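Cell division control protein 45 cdc45 putative (Entamoeba histolytica, PDB 6CC2) probably serves, as Cdc45 does in other eukaryotes, as a component of the CMG helicase that unwinds DNA during chromosome replication. Local coordinates at residues Thr221-Ile226 and Leu337-Phe342; Leu233-Leu238 and Met251-Asp256; Asp21-Gln26 and Asp76-Phe81. All blocks are in the same frame, centred on the assembly; numbering follows the deposited sequence.

Contact 1 (Thr221-Ile226 and Leu337-Phe342); sequences TYVHAI and LFLPSF
Y222, V223 and I226, on one side of helix 219-233, lie against L339, P340 and F342 of strand 338-344, the axes of the short segments passing 8.9 Å apart with their directions at 37°. Y222 supplies the polar link: CG anti to the backbone N (chi1 167°) is sent out from the helix toward the strand, and OH donates a hydrogen bond of 2.7 Å to P340 O, which lies at the ring edge, in plane. A water 2.8 Å from Y222 OH bridges it to F342 N, so this buried OH both gives and receives a bond. Tyrosine suits the place because its ring fills apolar space while its hydroxyl bonds P340 O directly and F342 N through the water. The pyrrolidine of P340 supplies a compact apolar surface: V223 CG2 touches its CD at 4.0 Å and I226 CG2 comes to 4.3 Å from its CG. V223 CG2 also meets L339 CD2 at 3.8 Å, while I226 CG1 lies over one face of the Y222 ring, offset toward its rim. Around this helix-on-sheet packing, Y222, L339 and F342 reach C209, Y212 and A205 on helix 199-213, and P340 rests on V253 of the adjacent strand 251-257.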
loop_
_atom_site.group_PDB
_atom_site.type_symbol
_atom_site.label_atom_id
_atom_site.label_comp_id
_atom_site.label_asym_id
_atom_site.label_seq_id
_atom_site.Cartn_x
_atom_site.Cartn_y
_atom_site.Cartn_z
ATOM N N THR A 221 6.229 13.669 7.346
ATOM C CA THR A 221 6.966 13.252 6.155
ATOM C C THR A 221 6.139 13.456 4.892
ATOM O O THR A 221 6.633 13.957 3.858
ATOM C CB THR A 221 7.397 11.793 6.308
ATOM O OG1 THR A 221 8.307 11.697 7.407
ATOM C CG2 THR A 221 8.054 11.292 5.046
ATOM N N TYR A 222 4.854 13.119 4.957
ATOM C CA TYR A 222 3.988 13.360 3.821
ATOM C C TYR A 222 3.947 14.842 3.455
ATOM O O TYR A 222 4.087 15.220 2.277
ATOM C CB TYR A 222 2.587 12.821 4.127
ATOM C CG TYR A 222 1.582 13.318 3.110
ATOM C CD1 TYR A 222 1.514 12.773 1.838
ATOM C CD2 TYR A 222 0.737 14.388 3.410
ATOM C CE1 TYR A 222 0.633 13.256 0.900
ATOM C CE2 TYR A 222 -0.146 14.861 2.464
ATOM C CZ TYR A 222 -0.188 14.317 1.219
ATOM O OH TYR A 222 -1.064 14.802 0.279
ATOM N N VAL A 223 3.735 15.701 4.446
ATOM C CA VAL A 223 3.592 17.126 4.159
ATOM C C VAL A 223 4.878 17.669 3.559
ATOM O O VAL A 223 4.853 18.482 2.622
ATOM C CB VAL A 223 3.173 17.886 5.428
ATOM C CG1 VAL A 223 3.240 19.362 5.211
ATOM C CG2 VAL A 223 1.765 17.476 5.793
ATOM N N HIS A 224 6.019 17.215 4.068
ATOM C CA HIS A 224 7.309 17.662 3.523
ATOM C C HIS A 224 7.461 17.254 2.061
ATOM O O HIS A 224 8.055 17.990 1.258
ATOM C CB HIS A 224 8.441 17.072 4.365
ATOM C CG HIS A 224 9.761 17.765 4.185
ATOM N ND1 HIS A 224 9.938 19.111 4.436
ATOM C CD2 HIS A 224 10.969 17.294 3.795
ATOM C CE1 HIS A 224 11.194 19.439 4.195
ATOM N NE2 HIS A 224 11.841 18.356 3.810
ATOM N N ALA A 225 6.968 16.073 1.703
ATOM C CA ALA A 225 7.021 15.646 0.303
ATOM C C ALA A 225 6.182 16.564 -0.575
ATOM O O ALA A 225 6.620 17.003 -1.647
ATOM C CB ALA A 225 6.538 14.203 0.179
ATOM N N ILE A 226 4.964 16.876 -0.134
ATOM C CA ILE A 226 4.117 17.790 -0.888
ATOM C C ILE A 226 4.818 19.132 -1.069
ATOM O O ILE A 226 4.779 19.734 -2.149
ATOM C CB ILE A 226 2.753 17.944 -0.191
ATOM C CG1 ILE A 226 2.074 16.584 -0.088
ATOM C CG2 ILE A 226 1.886 18.945 -0.920
ATOM C CD1 ILE A 226 1.925 15.855 -1.444
ATOM N N LEU A 337 -6.032 14.850 10.504
ATOM C CA LEU A 337 -7.036 14.644 9.470
ATOM C C LEU A 337 -6.951 15.733 8.406
ATOM O O LEU A 337 -7.317 15.506 7.249
ATOM C CB LEU A 337 -8.420 14.619 10.089
ATOM C CG LEU A 337 -9.583 14.385 9.129
ATOM C CD1 LEU A 337 -9.462 13.055 8.428
ATOM C CD2 LEU A 337 -10.871 14.484 9.899
ATOM N N PHE A 338 -6.480 16.922 8.774
ATOM C CA PHE A 338 -6.395 18.033 7.831
ATOM C C PHE A 338 -4.966 18.084 7.309
ATOM O O PHE A 338 -4.034 18.438 8.044
ATOM C CB PHE A 338 -6.816 19.337 8.496
ATOM C CG PHE A 338 -8.246 19.324 8.936
ATOM C CD1 PHE A 338 -9.262 19.567 8.028
ATOM C CD2 PHE A 338 -8.579 19.023 10.252
ATOM C CE1 PHE A 338 -10.589 19.546 8.428
ATOM C CE2 PHE A 338 -9.898 18.997 10.649
ATOM C CZ PHE A 338 -10.902 19.260 9.731
ATOM N N LEU A 339 -4.800 17.702 6.054
ATOM C CA LEU A 339 -3.511 17.696 5.379
ATOM C C LEU A 339 -3.723 18.200 3.961
ATOM O O LEU A 339 -4.809 18.034 3.397
ATOM C CB LEU A 339 -2.903 16.287 5.317
ATOM C CG LEU A 339 -2.608 15.606 6.652
ATOM C CD1 LEU A 339 -2.215 14.148 6.372
ATOM C CD2 LEU A 339 -1.512 16.303 7.394
ATOM N N PRO A 340 -2.695 18.783 3.348
ATOM C CA PRO A 340 -2.818 19.182 1.941
ATOM C C PRO A 340 -3.014 17.972 1.040
ATOM O O PRO A 340 -2.436 16.910 1.261
ATOM C CB PRO A 340 -1.487 19.893 1.653
ATOM C CG PRO A 340 -0.520 19.311 2.636
ATOM C CD PRO A 340 -1.358 19.079 3.895
ATOM N N SER A 341 -3.871 18.137 0.047
ATOM C CA SER A 341 -4.089 17.170 -1.020
ATOM C C SER A 341 -3.517 17.723 -2.324
ATOM O O SER A 341 -3.631 18.926 -2.601
ATOM C CB SER A 341 -5.577 16.885 -1.216
ATOM O OG SER A 341 -6.075 15.974 -0.268
ATOM N N PHE A 342 -2.927 16.839 -3.117
ATOM C CA PHE A 342 -2.399 17.169 -4.449
ATOM C C PHE A 342 -3.423 16.713 -5.484
ATOM O O PHE A 342 -3.887 15.569 -5.441
ATOM C CB PHE A 342 -1.046 16.465 -4.636
ATOM C CG PHE A 342 -0.298 16.887 -5.849
ATOM C CD1 PHE A 342 -0.608 16.359 -7.080
ATOM C CD2 PHE A 342 0.722 17.828 -5.754
ATOM C CE1 PHE A 342 0.078 16.767 -8.224
ATOM C CE2 PHE A 342 1.396 18.251 -6.875
ATOM C CZ PHE A 342 1.088 17.705 -8.117
HETATM O O HOH W 1 -2.586 14.216 -1.950
#

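Contact 2 (Leu233-Leu238 and Met251-Asp256); sequences LQLETL and MCVKMD. With EDO (1,2-ethanediol), chain K.
A parallel strand pairing at the edge of a three-stranded mixed sheet brings L238 alongside K254. L238 N donates to V253 O at 2.8 Å in an almost straight bond (172° at the hydrogen), and L238 O accepts from the N of M255, a selenomethionine, also at 2.8 Å. L238 thus uses both its backbone polar groups on residues flanking K254, the usual parallel pattern, and K254 CA adds a CA-H...O contact of 3.2 Å to L238 O. Before this pair a water takes over, donating to E236 O and accepting from V253 N. The segment 233-238 comes from helix 219-233, which ends in a Schellman motif with Q234, at positive phi, as its C-prime residue; the chain can thereby turn from helix to sheet edge within a few residues. Leucine suits positions 233 and 235 because its branched end can pack on strand 251-257. L233 CD1 meets the CE methyl of selenomethionine M251 at 4.0 Å, the side chains crossing at about a right angle, and L235 places CD1 over C252 CA at 4.0 Å and CD2 near M251 O. K254 and L238 pack CB to CB at 3.7 Å, but the lysine chain then bends at chi3 (-88°) and its NZ bonds to I240 O and D242 O. D256 forms a salt bridge to R263, and a 1,2-ethanediol, probably from the crystallisation liquor, makes a weak hydrogen bond to D256 OD1.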
loop_
_atom_site.group_PDB
_atom_site.type_symbol
_atom_site.label_atom_id
_atom_site.label_comp_id
_atom_site.label_asym_id
_atom_site.label_seq_id
_atom_site.Cartn_x
_atom_site.Cartn_y
_atom_site.Cartn_z
ATOM N N LEU A 233 7.062 23.013 -8.665
ATOM C CA LEU A 233 6.019 23.462 -9.575
ATOM C C LEU A 233 5.563 24.881 -9.295
ATOM O O LEU A 233 4.699 25.389 -10.016
ATOM C CB LEU A 233 4.816 22.526 -9.514
ATOM C CG LEU A 233 5.052 21.096 -10.026
ATOM C CD1 LEU A 233 3.888 20.212 -9.744
ATOM C CD2 LEU A 233 5.335 21.131 -11.518
ATOM N N GLN A 234 6.145 25.543 -8.292
ATOM C CA GLN A 234 5.807 26.915 -7.926
ATOM C C GLN A 234 4.301 27.083 -7.704
ATOM O O GLN A 234 3.664 28.005 -8.219
ATOM C CB GLN A 234 6.335 27.894 -8.981
ATOM C CG GLN A 234 7.841 28.045 -8.947
ATOM C CD GLN A 234 8.334 28.675 -7.652
ATOM O OE1 GLN A 234 8.109 29.845 -7.400
ATOM N NE2 GLN A 234 8.985 27.871 -6.814
ATOM N N LEU A 235 3.742 26.201 -6.899
ATOM C CA LEU A 235 2.334 26.243 -6.546
ATOM C C LEU A 235 2.141 26.978 -5.217
ATOM O O LEU A 235 3.094 27.305 -4.506
ATOM C CB LEU A 235 1.755 24.840 -6.457
ATOM C CG LEU A 235 1.844 23.986 -7.732
ATOM C CD1 LEU A 235 1.391 22.575 -7.458
ATOM C CD2 LEU A 235 1.031 24.626 -8.841
ATOM N N GLU A 236 0.887 27.285 -4.925
ATOM C CA GLU A 236 0.467 27.801 -3.629
ATOM C C GLU A 236 -0.526 26.822 -3.014
ATOM O O GLU A 236 -1.308 26.183 -3.727
ATOM C CB GLU A 236 -0.174 29.181 -3.758
ATOM C CG GLU A 236 0.780 30.270 -4.226
ATOM C CD GLU A 236 0.099 31.618 -4.368
ATOM O OE1 GLU A 236 -1.150 31.660 -4.330
ATOM O OE2 GLU A 236 0.812 32.634 -4.517
ATOM N N THR A 237 -0.485 26.692 -1.689
ATOM C CA THR A 237 -1.429 25.828 -0.985
ATOM C C THR A 237 -2.750 26.578 -0.873
ATOM O O THR A 237 -2.835 27.618 -0.207
ATOM C CB THR A 237 -0.896 25.422 0.377
ATOM O OG1 THR A 237 0.348 24.736 0.220
ATOM C CG2 THR A 237 -1.873 24.492 1.071
ATOM N N LEU A 238 -3.777 26.062 -1.537
ATOM C CA LEU A 238 -5.072 26.716 -1.564
ATOM C C LEU A 238 -5.890 26.326 -0.337
ATOM O O LEU A 238 -5.648 25.303 0.321
ATOM C CB LEU A 238 -5.812 26.345 -2.843
ATOM C CG LEU A 238 -5.022 26.671 -4.121
ATOM C CD1 LEU A 238 -5.694 26.052 -5.345
ATOM C CD2 LEU A 238 -4.871 28.168 -4.291
HETATM N N MSE A 251 -2.214 21.051 -12.262
HETATM C CA MSE A 251 -2.175 20.376 -10.972
HETATM C C MSE A 251 -2.187 21.480 -9.921
HETATM O O MSE A 251 -1.822 22.622 -10.225
HETATM C CB MSE A 251 -0.936 19.490 -10.829
HETATM C CG MSE A 251 -0.883 18.322 -11.825
HETATM SE SE MSE A 251 0.874 17.443 -11.945
HETATM C CE MSE A 251 1.832 18.806 -12.926
ATOM N N CYS A 252 -2.583 21.148 -8.691
ATOM C CA CYS A 252 -2.579 22.131 -7.615
ATOM C C CYS A 252 -2.618 21.406 -6.279
ATOM O O CYS A 252 -2.761 20.188 -6.217
ATOM C CB CYS A 252 -3.753 23.097 -7.755
ATOM S SG CYS A 252 -5.345 22.325 -7.423
ATOM N N VAL A 253 -2.502 22.190 -5.204
ATOM C CA VAL A 253 -2.532 21.687 -3.836
ATOM C C VAL A 253 -3.503 22.537 -3.041
ATOM O O VAL A 253 -3.469 23.771 -3.124
ATOM C CB VAL A 253 -1.133 21.743 -3.187
ATOM C CG1 VAL A 253 -1.213 21.401 -1.710
ATOM C CG2 VAL A 253 -0.191 20.806 -3.898
ATOM N N LYS A 254 -4.344 21.889 -2.237
ATOM C CA LYS A 254 -5.199 22.620 -1.313
ATOM C C LYS A 254 -5.288 21.852 -0.003
ATOM O O LYS A 254 -5.167 20.624 0.016
ATOM C CB LYS A 254 -6.608 22.864 -1.864
ATOM C CG LYS A 254 -7.401 21.636 -2.149
ATOM C CD LYS A 254 -8.882 21.971 -2.355
ATOM C CE LYS A 254 -9.639 21.959 -1.046
ATOM N NZ LYS A 254 -11.111 22.049 -1.246
HETATM N N MSE A 255 -5.482 22.590 1.085
HETATM C CA MSE A 255 -5.790 21.985 2.395
HETATM C C MSE A 255 -7.045 21.151 2.229
HETATM O O MSE A 255 -7.966 21.540 1.535
HETATM C CB MSE A 255 -5.972 23.057 3.460
HETATM C CG MSE A 255 -6.221 22.494 4.866
HETATM SE SE MSE A 255 -4.754 21.373 5.543
HETATM C CE MSE A 255 -3.244 22.555 5.074
ATOM N N ASP A 256 -7.082 19.980 2.862
ATOM C CA ASP A 256 -8.164 19.040 2.618
ATOM C C ASP A 256 -8.472 18.284 3.909
ATOM O O ASP A 256 -7.679 18.264 4.849
ATOM C CB ASP A 256 -7.777 18.074 1.501
ATOM C CG ASP A 256 -8.975 17.478 0.790
ATOM O OD1 ASP A 256 -10.107 17.925 1.038
ATOM O OD2 ASP A 256 -8.762 16.558 -0.032
HETATM C C1 EDO K . -13.262 18.380 1.965
HETATM O O1 EDO K . -13.439 19.801 1.949
HETATM C C2 EDO K . -13.706 17.802 0.625
HETATM O O2 EDO K . -13.005 18.453 -0.441
HETATM O O HOH W 2 -1.851 24.989 -5.938
#

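Contact 3 (Asp21-Gln26 and Asp76-Phe81); sequences DKKTIQ and DVHTVF
T24, I25 and Q26 run parallel to V77, T79 and V80, joined through four backbone hydrogen bonds. T24 N donates to D76 O at 2.7 Å and H78 N to T24 O; beyond them Q26 N bonds to T79 O at 2.9 Å and F81 N to Q26 O at 2.8 Å. Between T24 and I25 the register slips by one residue, a beta bulge that takes up H78 (phi -107°, psi -20°) as the extra residue. Beta-branched threonine, isoleucine and valine suit these extended strands. Beside the bulge I25 CG1 lies near the imidazole of H78, and I25 CG2, anti to the backbone N, touches the edge of the F81 ring at CD1, 3.6 Å away. The two strands, 24-29 and 77-83, are neighbours inside a six-stranded parallel sheet, where 77-83 lies between 102-106 and 24-29, and 24-29 between 77-83 and 53-57; this alpha/beta domain, in its family setting, is consistent with the DHH-like N-terminal domain of Cdc45. The face bearing T24, Q26, V77 and V80 is turned to helix 61-71. There T24 OG1 sits 3.4 Å from V77 CG2, and Q26 CB lies 3.7 Å from V77 CG1; the Q26 and V80 side chains run side by side in the same direction. Glutamine fits among these apolar neighbours because its amide is matched at both ends, OE1 by Y28 OH and NE2 by T71 OG1. On the face bearing I25 and T79, R18 of helix 8-20 bonds to H78 ND1 through NE and to T79 OG1 through NH1, fixing the turn of the imidazole. Farther out, I25 continues to L52 and S54 by backbone bonds, while H78 and V80 pair with F102 on the other side.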
loop_
_atom_site.group_PDB
_atom_site.type_symbol
_atom_site.label_atom_id
_atom_site.label_comp_id
_atom_site.label_asym_id
_atom_site.label_seq_id
_atom_site.Cartn_x
_atom_site.Cartn_y
_atom_site.Cartn_z
ATOM N N ASP A 21 22.630 -2.275 -28.367
ATOM C CA ASP A 21 23.026 -3.623 -28.746
ATOM C C ASP A 21 21.871 -4.620 -28.675
ATOM O O ASP A 21 22.115 -5.826 -28.558
ATOM C CB ASP A 21 24.183 -4.092 -27.858
ATOM C CG ASP A 21 25.056 -5.134 -28.534
ATOM O OD1 ASP A 21 25.739 -4.789 -29.526
ATOM O OD2 ASP A 21 25.070 -6.296 -28.070
ATOM N N LYS A 22 20.630 -4.142 -28.741
ATOM C CA LYS A 22 19.426 -4.971 -28.744
ATOM C C LYS A 22 19.161 -5.633 -27.397
ATOM O O LYS A 22 18.347 -6.563 -27.317
ATOM C CB LYS A 22 19.488 -6.056 -29.829
ATOM C CG LYS A 22 18.131 -6.642 -30.206
ATOM C CD LYS A 22 18.218 -8.135 -30.509
ATOM C CE LYS A 22 19.094 -8.417 -31.717
ATOM N NZ LYS A 22 19.173 -9.878 -32.006
ATOM N N LYS A 23 19.821 -5.189 -26.337
ATOM C CA LYS A 23 19.578 -5.721 -25.004
ATOM C C LYS A 23 18.446 -4.946 -24.324
ATOM O O LYS A 23 18.098 -3.834 -24.724
ATOM C CB LYS A 23 20.860 -5.657 -24.174
ATOM C CG LYS A 23 22.008 -6.488 -24.747
ATOM C CD LYS A 23 23.273 -6.318 -23.923
ATOM C CE LYS A 23 24.339 -7.316 -24.335
ATOM N NZ LYS A 23 25.557 -7.188 -23.491
ATOM N N THR A 24 17.871 -5.556 -23.289
ATOM C CA THR A 24 16.671 -5.019 -22.658
ATOM C C THR A 24 16.856 -4.835 -21.148
ATOM O O THR A 24 17.800 -5.338 -20.537
ATOM C CB THR A 24 15.454 -5.930 -22.912
ATOM O OG1 THR A 24 15.599 -7.131 -22.144
ATOM C CG2 THR A 24 15.341 -6.281 -24.384
ATOM N N ILE A 25 15.933 -4.083 -20.566
ATOM C CA ILE A 25 15.902 -3.793 -19.133
ATOM C C ILE A 25 14.702 -4.517 -18.531
ATOM O O ILE A 25 13.586 -4.426 -19.048
ATOM C CB ILE A 25 15.810 -2.280 -18.860
ATOM C CG1 ILE A 25 16.973 -1.537 -19.526
ATOM C CG2 ILE A 25 15.788 -2.007 -17.371
ATOM C CD1 ILE A 25 16.716 -0.044 -19.660
ATOM N N GLN A 26 14.925 -5.219 -17.424
ATOM C CA GLN A 26 13.891 -5.960 -16.726
ATOM C C GLN A 26 13.666 -5.287 -15.382
ATOM O O GLN A 26 14.614 -5.106 -14.609
ATOM C CB GLN A 26 14.333 -7.409 -16.536
ATOM C CG GLN A 26 13.245 -8.415 -16.585
ATOM C CD GLN A 26 13.792 -9.813 -16.428
ATOM O OE1 GLN A 26 14.860 -9.993 -15.843
ATOM N NE2 GLN A 26 13.066 -10.800 -16.918
ATOM N N ASP A 76 17.993 -11.305 -23.841
ATOM C CA ASP A 76 18.771 -10.103 -24.084
ATOM C C ASP A 76 18.748 -9.139 -22.901
ATOM O O ASP A 76 19.060 -7.956 -23.069
ATOM C CB ASP A 76 18.254 -9.396 -25.340
ATOM C CG ASP A 76 18.286 -10.288 -26.567
ATOM O OD1 ASP A 76 19.310 -10.974 -26.782
ATOM O OD2 ASP A 76 17.285 -10.306 -27.316
ATOM N N VAL A 77 18.396 -9.612 -21.706
ATOM C CA VAL A 77 18.323 -8.719 -20.559
ATOM C C VAL A 77 19.734 -8.367 -20.108
ATOM O O VAL A 77 20.529 -9.244 -19.767
ATOM C CB VAL A 77 17.506 -9.352 -19.420
ATOM C CG1 VAL A 77 17.478 -8.429 -18.210
ATOM C CG2 VAL A 77 16.103 -9.628 -19.903
ATOM N N HIS A 78 20.049 -7.066 -20.115
ATOM C CA HIS A 78 21.352 -6.569 -19.704
ATOM C C HIS A 78 21.333 -5.873 -18.354
ATOM O O HIS A 78 22.386 -5.753 -17.722
ATOM C CB HIS A 78 21.907 -5.583 -20.751
ATOM C CG HIS A 78 21.098 -4.324 -20.914
ATOM N ND1 HIS A 78 21.319 -3.189 -20.166
ATOM C CD2 HIS A 78 20.079 -4.018 -21.754
ATOM C CE1 HIS A 78 20.480 -2.240 -20.535
ATOM N NE2 HIS A 78 19.716 -2.716 -21.499
ATOM N N THR A 79 20.166 -5.429 -17.890
ATOM C CA THR A 79 20.050 -4.679 -16.664
ATOM C C THR A 79 18.763 -5.118 -15.976
ATOM O O THR A 79 17.752 -5.349 -16.649
ATOM C CB THR A 79 19.984 -3.171 -16.922
ATOM O OG1 THR A 79 21.147 -2.735 -17.609
ATOM C CG2 THR A 79 19.886 -2.402 -15.628
ATOM N N VAL A 80 18.800 -5.219 -14.651
ATOM C CA VAL A 80 17.590 -5.451 -13.864
ATOM C C VAL A 80 17.472 -4.352 -12.819
ATOM O O VAL A 80 18.475 -3.907 -12.245
ATOM C CB VAL A 80 17.579 -6.842 -13.191
ATOM C CG1 VAL A 80 17.660 -7.909 -14.245
ATOM C CG2 VAL A 80 18.708 -6.964 -12.175
ATOM N N PHE A 81 16.238 -3.911 -12.595
ATOM C CA PHE A 81 15.875 -3.042 -11.487
ATOM C C PHE A 81 14.957 -3.826 -10.561
ATOM O O PHE A 81 14.008 -4.456 -11.031
ATOM C CB PHE A 81 15.131 -1.797 -11.977
ATOM C CG PHE A 81 16.000 -0.796 -12.625
ATOM C CD1 PHE A 81 16.362 -0.926 -13.960
ATOM C CD2 PHE A 81 16.463 0.309 -11.911
ATOM C CE1 PHE A 81 17.154 0.029 -14.570
ATOM C CE2 PHE A 81 17.264 1.256 -12.530
ATOM C CZ PHE A 81 17.615 1.106 -13.848
HETATM O O HOH W 3 17.022 -1.274 -23.068
#

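In the fold
Contacts 1 and 2 belong to one structural unit, their centres 10 Å apart. Strands 251-257 and 338-344 are antiparallel neighbours in the same sheet, and helix 219-233 is followed by strand 237-238; along the chain contact 2 is nested within the loop closed by contact 1. S341 stitches them together: its N lies 2.8 Å from K254 O and its OG 2.8 Å from D256 OD2, both probable hydrogen bonds, and OG is also hydrogen-bonded to Q258 NE2. F342 CD2 packs on V253 CG2 at 3.6 Å. Contact 3 lies in a separate parallel sheet, closed earlier in the chain; its centre is 37 Å from that of contact 1 and 39 Å from that of contact 2, with no direct touch.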